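PDB 3ZRP: serine-pyruvate aminotransferase (agxt) from Sulfolobus solfataricus, which probably transfers the amino group of serine to pyruvate, and perhaps of alanine to glyoxylate, with pyridoxal 5'-phosphate as cofactor. Local coordinates for residues G164-G169 / S187-G192; L44-G49 / E262-R267. All blocks are in the same frame, centred on the assembly; numbering follows the deposited sequence.

Contact 1 (G164-G169 / S187-G192). With PLP (pyridoxal-5'-phosphate), chain C.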
# COMPACT_ATOMS: atom_id res chain seq x y z
N GLY A 164 -15.59 -5.01 -7.70
CA GLY A 164 -15.16 -5.32 -9.06
C GLY A 164 -13.67 -5.55 -9.23
O GLY A 164 -13.11 -5.31 -10.30
N VAL A 165 -13.01 -6.09 -8.19
CA VAL A 165 -11.59 -6.38 -8.27
C VAL A 165 -11.24 -7.29 -9.48
O VAL A 165 -10.25 -7.03 -10.18
CB VAL A 165 -11.07 -6.98 -6.95
CG1 VAL A 165 -9.60 -7.42 -7.07
CG2 VAL A 165 -11.17 -5.95 -5.80
N SER A 166 -12.06 -8.33 -9.74
CA SER A 166 -11.85 -9.21 -10.90
C SER A 166 -12.84 -8.97 -12.06
O SER A 166 -13.05 -9.84 -12.92
CB SER A 166 -11.91 -10.66 -10.47
OG SER A 166 -10.78 -10.96 -9.69
N SER A 167 -13.43 -7.79 -12.10
CA SER A 167 -14.31 -7.47 -13.23
C SER A 167 -13.98 -6.17 -14.02
O SER A 167 -14.10 -6.14 -15.27
CB SER A 167 -15.78 -7.44 -12.78
OG SER A 167 -16.00 -6.26 -12.03
N VAL A 168 -13.59 -5.11 -13.31
CA VAL A 168 -13.33 -3.82 -13.93
C VAL A 168 -12.15 -3.95 -14.92
O VAL A 168 -11.10 -4.49 -14.58
CB VAL A 168 -13.08 -2.68 -12.89
CG1 VAL A 168 -12.77 -1.33 -13.58
CG2 VAL A 168 -14.25 -2.56 -11.93
N GLY A 169 -12.37 -3.46 -16.13
CA GLY A 169 -11.40 -3.53 -17.21
C GLY A 169 -11.60 -4.76 -18.07
O GLY A 169 -10.86 -4.96 -19.04
N SER A 187 -5.30 -2.46 -8.64
CA SER A 187 -4.45 -2.16 -9.79
C SER A 187 -3.99 -3.38 -10.60
O SER A 187 -3.73 -3.28 -11.80
CB SER A 187 -3.29 -1.26 -9.37
OG SER A 187 -2.55 -1.78 -8.29
N GLN A 188 -3.89 -4.53 -9.94
CA GLN A 188 -3.14 -5.66 -10.50
C GLN A 188 -3.95 -6.74 -11.19
O GLN A 188 -3.38 -7.77 -11.58
CB GLN A 188 -2.26 -6.32 -9.40
CG GLN A 188 -2.99 -7.26 -8.38
CD GLN A 188 -3.85 -6.52 -7.31
OE1 GLN A 188 -3.90 -5.28 -7.25
NE2 GLN A 188 -4.59 -7.30 -6.52
N LYS A 189 -5.26 -6.54 -11.35
CA LYS A 189 -6.05 -7.63 -11.96
C LYS A 189 -6.37 -7.32 -13.44
O LYS A 189 -5.43 -7.27 -14.28
CB LYS A 189 -7.21 -8.12 -11.04
CG LYS A 189 -6.67 -8.87 -9.75
CD LYS A 189 -7.66 -9.76 -8.92
CE LYS A 189 -7.10 -10.12 -7.46
NZ LYS A 189 -8.00 -10.95 -6.53
N ALA A 190 -7.64 -7.06 -13.80
CA ALA A 190 -7.97 -6.86 -15.22
C ALA A 190 -7.43 -5.55 -15.80
O ALA A 190 -7.32 -5.40 -17.03
CB ALA A 190 -9.46 -7.04 -15.48
N LEU A 191 -7.05 -4.61 -14.92
CA LEU A 191 -6.37 -3.39 -15.35
C LEU A 191 -4.94 -3.69 -15.77
O LEU A 191 -4.34 -2.95 -16.54
CB LEU A 191 -6.40 -2.31 -14.26
CG LEU A 191 -7.80 -1.86 -13.84
CD1 LEU A 191 -7.75 -0.87 -12.69
CD2 LEU A 191 -8.59 -1.25 -15.05
N GLY A 192 -4.39 -4.80 -15.25
CA GLY A 192 -3.07 -5.31 -15.69
C GLY A 192 -1.90 -4.41 -15.33
O GLY A 192 -0.94 -4.32 -16.09
N1 PLP C . -12.05 -9.28 -4.26
C2 PLP C . -11.84 -10.14 -5.31
C2A PLP C . -13.01 -10.55 -6.16
C3 PLP C . -10.54 -10.61 -5.60
O3 PLP C . -10.36 -11.34 -6.57
C4 PLP C . -9.45 -10.21 -4.82
C4A PLP C . -8.05 -10.71 -5.18
C5 PLP C . -9.72 -9.35 -3.73
C6 PLP C . -11.01 -8.86 -3.47
C5A PLP C . -8.64 -8.85 -2.81
O4P PLP C . -7.71 -7.96 -3.42
P PLP C . -6.26 -7.69 -2.84
O1P PLP C . -5.72 -6.71 -3.84
O2P PLP C . -5.62 -9.04 -2.90
O3P PLP C . -6.52 -7.16 -1.48
O HOH W 1 -10.02 -5.67 -12.54
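Val165 O, Val168 O and Ala190 N share a single water, which stitches the two loops together. The water donates to Val165 O and, at 2.6 Å, to Val168 O, and it accepts from Ala190 N at 3.0 Å. There is no direct hydrogen bond between the segments, so this water supplies the polar link between the two backbones. Beside it, Ala190 CB lies 3.2 Å from Val168 O.

Lys189 carries the contact toward the cofactor. Its CB rests on Val165 O, and its chain runs extended beyond CG, with chi2, chi3 and chi4 all near 180°. The extended chain ends at NZ, which is bonded covalently to PLP C4A at 1.4 Å. This is the internal aldimine linkage of a PLP-dependent aminotransferase. On the way Lys189 CD passes close to Ser166 OG in one of the two conformers of that serine. The hydroxyl is hydrogen-bonded to Thr138, which itself bonds to the cofactor.

Val165 lies over the pyridine ring. Its CB faces C2 and N1 of PLP, and its CG2 faces C6. Val165 CG1 is 3.6 Å from PLP C4. CG1 sits anti to the backbone N (chi1 175°), where it also touches Lys189 CD. Gln188 NE2 donates to phosphate oxygen PLP O1P at 3.0 Å. The Gln188 side chain also packs on Thr243 of the second subunit, so the site lies at the dimer interface.

The two loops follow strands 157-163 and 182-186, which are parallel neighbours in the large central sheet. Val165 packs back on Leu184 and Ala186 of strand 182-186. Val168 reaches helix 31-48, and Leu191 packs against Phe256 and Ile259 of helix 246-262.

Contact 2 (L44-G49 / E262-R267)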
# COMPACT_ATOMS: atom_id res chain seq x y z
N LEU A 44 -10.22 5.84 -14.20
CA LEU A 44 -11.19 5.12 -13.38
C LEU A 44 -12.62 5.44 -13.81
O LEU A 44 -13.43 4.53 -13.95
CB LEU A 44 -10.98 5.41 -11.88
CG LEU A 44 -11.60 4.44 -10.86
CD1 LEU A 44 -11.30 2.96 -11.12
CD2 LEU A 44 -11.15 4.81 -9.45
N ARG A 45 -12.93 6.72 -14.02
CA ARG A 45 -14.27 7.10 -14.50
C ARG A 45 -14.58 6.44 -15.84
O ARG A 45 -15.69 5.95 -16.06
CB ARG A 45 -14.41 8.62 -14.63
CG ARG A 45 -14.48 9.38 -13.32
CD ARG A 45 -15.20 10.72 -13.54
NE ARG A 45 -14.99 11.66 -12.43
CZ ARG A 45 -13.90 12.38 -12.25
NH1 ARG A 45 -12.90 12.29 -13.11
NH2 ARG A 45 -13.79 13.19 -11.22
N TYR A 46 -13.58 6.44 -16.72
CA TYR A 46 -13.71 5.85 -18.05
C TYR A 46 -14.02 4.34 -18.02
O TYR A 46 -14.99 3.89 -18.64
CB TYR A 46 -12.45 6.20 -18.88
CG TYR A 46 -12.43 5.54 -20.25
CD1 TYR A 46 -13.26 6.00 -21.29
CD2 TYR A 46 -11.60 4.46 -20.51
CE1 TYR A 46 -13.26 5.38 -22.53
CE2 TYR A 46 -11.59 3.83 -21.74
CZ TYR A 46 -12.43 4.30 -22.75
OH TYR A 46 -12.40 3.69 -23.97
N VAL A 47 -13.24 3.55 -17.27
CA VAL A 47 -13.45 2.10 -17.25
C VAL A 47 -14.69 1.68 -16.43
O VAL A 47 -15.26 0.60 -16.64
CB VAL A 47 -12.19 1.30 -16.79
CG1 VAL A 47 -10.99 1.62 -17.68
CG2 VAL A 47 -11.87 1.57 -15.32
N MET A 48 -15.10 2.52 -15.49
CA MET A 48 -16.31 2.24 -14.73
C MET A 48 -17.57 2.87 -15.33
O MET A 48 -18.68 2.64 -14.85
CB MET A 48 -16.13 2.62 -13.28
CG MET A 48 -15.45 1.51 -12.51
SD MET A 48 -14.96 2.09 -10.91
CE MET A 48 -14.06 0.68 -10.28
N GLY A 49 -17.40 3.67 -16.38
CA GLY A 49 -18.53 4.30 -17.06
C GLY A 49 -19.27 5.26 -16.16
O GLY A 49 -20.37 4.95 -15.71
N GLU A 262 -6.83 1.03 -26.67
CA GLU A 262 -7.59 -0.12 -27.17
C GLU A 262 -9.09 0.18 -27.25
O GLU A 262 -9.76 -0.26 -28.19
CB GLU A 262 -7.34 -1.38 -26.30
CG GLU A 262 -8.30 -2.54 -26.62
CD GLU A 262 -7.94 -3.83 -25.95
OE1 GLU A 262 -7.38 -3.80 -24.85
OE2 GLU A 262 -8.24 -4.90 -26.52
N GLY A 263 -9.59 0.95 -26.28
CA GLY A 263 -11.00 1.23 -26.15
C GLY A 263 -11.64 0.21 -25.23
O GLY A 263 -11.45 -1.00 -25.41
N ILE A 264 -12.40 0.69 -24.25
CA ILE A 264 -12.99 -0.20 -23.24
C ILE A 264 -13.99 -1.21 -23.83
O ILE A 264 -13.99 -2.38 -23.44
CB ILE A 264 -13.62 0.61 -22.04
CG1 ILE A 264 -14.03 -0.33 -20.88
CG2 ILE A 264 -14.75 1.54 -22.54
CD1 ILE A 264 -12.83 -1.15 -20.27
N GLU A 265 -14.82 -0.78 -24.78
CA GLU A 265 -15.76 -1.71 -25.42
C GLU A 265 -15.00 -2.84 -26.14
O GLU A 265 -15.38 -4.01 -26.05
CB GLU A 265 -16.71 -0.98 -26.39
CG GLU A 265 -17.51 0.18 -25.76
CD GLU A 265 -16.71 1.49 -25.66
OE1 GLU A 265 -15.54 1.55 -26.12
OE2 GLU A 265 -17.27 2.48 -25.13
N ASN A 266 -13.93 -2.49 -26.84
CA ASN A 266 -13.10 -3.47 -27.53
C ASN A 266 -12.42 -4.42 -26.54
O ASN A 266 -12.31 -5.62 -26.78
CB ASN A 266 -12.06 -2.78 -28.43
CG ASN A 266 -12.69 -2.07 -29.63
OD1 ASN A 266 -13.67 -2.55 -30.20
ND2 ASN A 266 -12.14 -0.91 -29.99
N ARG A 267 -12.00 -3.87 -25.40
CA ARG A 267 -11.34 -4.64 -24.35
C ARG A 267 -12.31 -5.67 -23.77
O ARG A 267 -11.94 -6.84 -23.55
CB ARG A 267 -10.82 -3.70 -23.28
CG ARG A 267 -9.97 -4.34 -22.22
CD ARG A 267 -9.43 -3.25 -21.31
NE ARG A 267 -8.56 -3.80 -20.28
CZ ARG A 267 -7.26 -4.01 -20.45
NH1 ARG A 267 -6.68 -3.74 -21.63
NH2 ARG A 267 -6.52 -4.50 -19.45
O HOH W 2 -14.30 4.63 -25.64
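Tyr46 OH accepts a hydrogen bond from Ile264 N, 3.0 Å long and nearly straight at 165°. Ile264 is the first residue of helix 264-284 and follows the N-cap Gly263. The tyrosine of one helix thus takes up a backbone N-H in the first turn of another.

The tight part of the contact is built around Ile264. The side chains of Ile264 and Tyr46 run alongside each other with opposite headings. Ile264 CG2 lies 3.6 Å from Tyr46 CZ and close to its OH, while Ile264 CB approaches Tyr46 CE2. CG1 of Ile264 stands anti to the backbone N (chi1 -171°), which leaves CG2 between N and the carbonyl carbon, near the phenol. The inner end is less close, with Ile264 CD1 4.2 Å from Val47 CG1. Both Ile264 and Val47 are buried.

The outer side is wetter. A water sits at the edge of the Tyr46 ring, in its plane, 2.7 Å from OH. It gives a weak bond to OE1 of the exposed Glu265 in one of two conformers. The phenol oxygen is therefore held by the helix amide and by this water.

Gly263, with positive phi, marks the break between helices 246-262 and 264-284. Side chains of the second helix reach back over this break. Asn266 ND2 donates to Glu262 O at 3.1 Å, with Glu262 O in the plane of the Asn266 side-chain amide. In one of its two conformers, Arg267 NH1 forms a salt bridge with Glu262 OE1, 3.3 Å apart. Glu262 also pairs with Arg270.

The contact sets the C-terminal end of helix 31-48 against the start of helix 264-284. Helix 246-262 flanks it, with Tyr46 on Glu260 and Val47 on Phe256 and Ile259.

The two contacts adjoin, with centres about 12 Å apart. Along the chain the order is 44-49, 164-169, 187-192, 262-267, so contact 2 joins the outer pair of segments and contact 1 the inner pair. Arg267 of contact 2 reaches contact 1, where its NH2 probably bonds to Ala190 O. Val168 of contact 1 packs on Val47 and Met48. Helix 246-262 touches both, through Leu191 in contact 1 and Tyr46 and Val47 in contact 2. Contact 1 holds cofactor residues at the ends of central strands. Contact 2 lies away from the annotated sites. It joins helices 31-48 and 264-284, which bear directly on the cofactor-carrying loops at Val168 and Ala190.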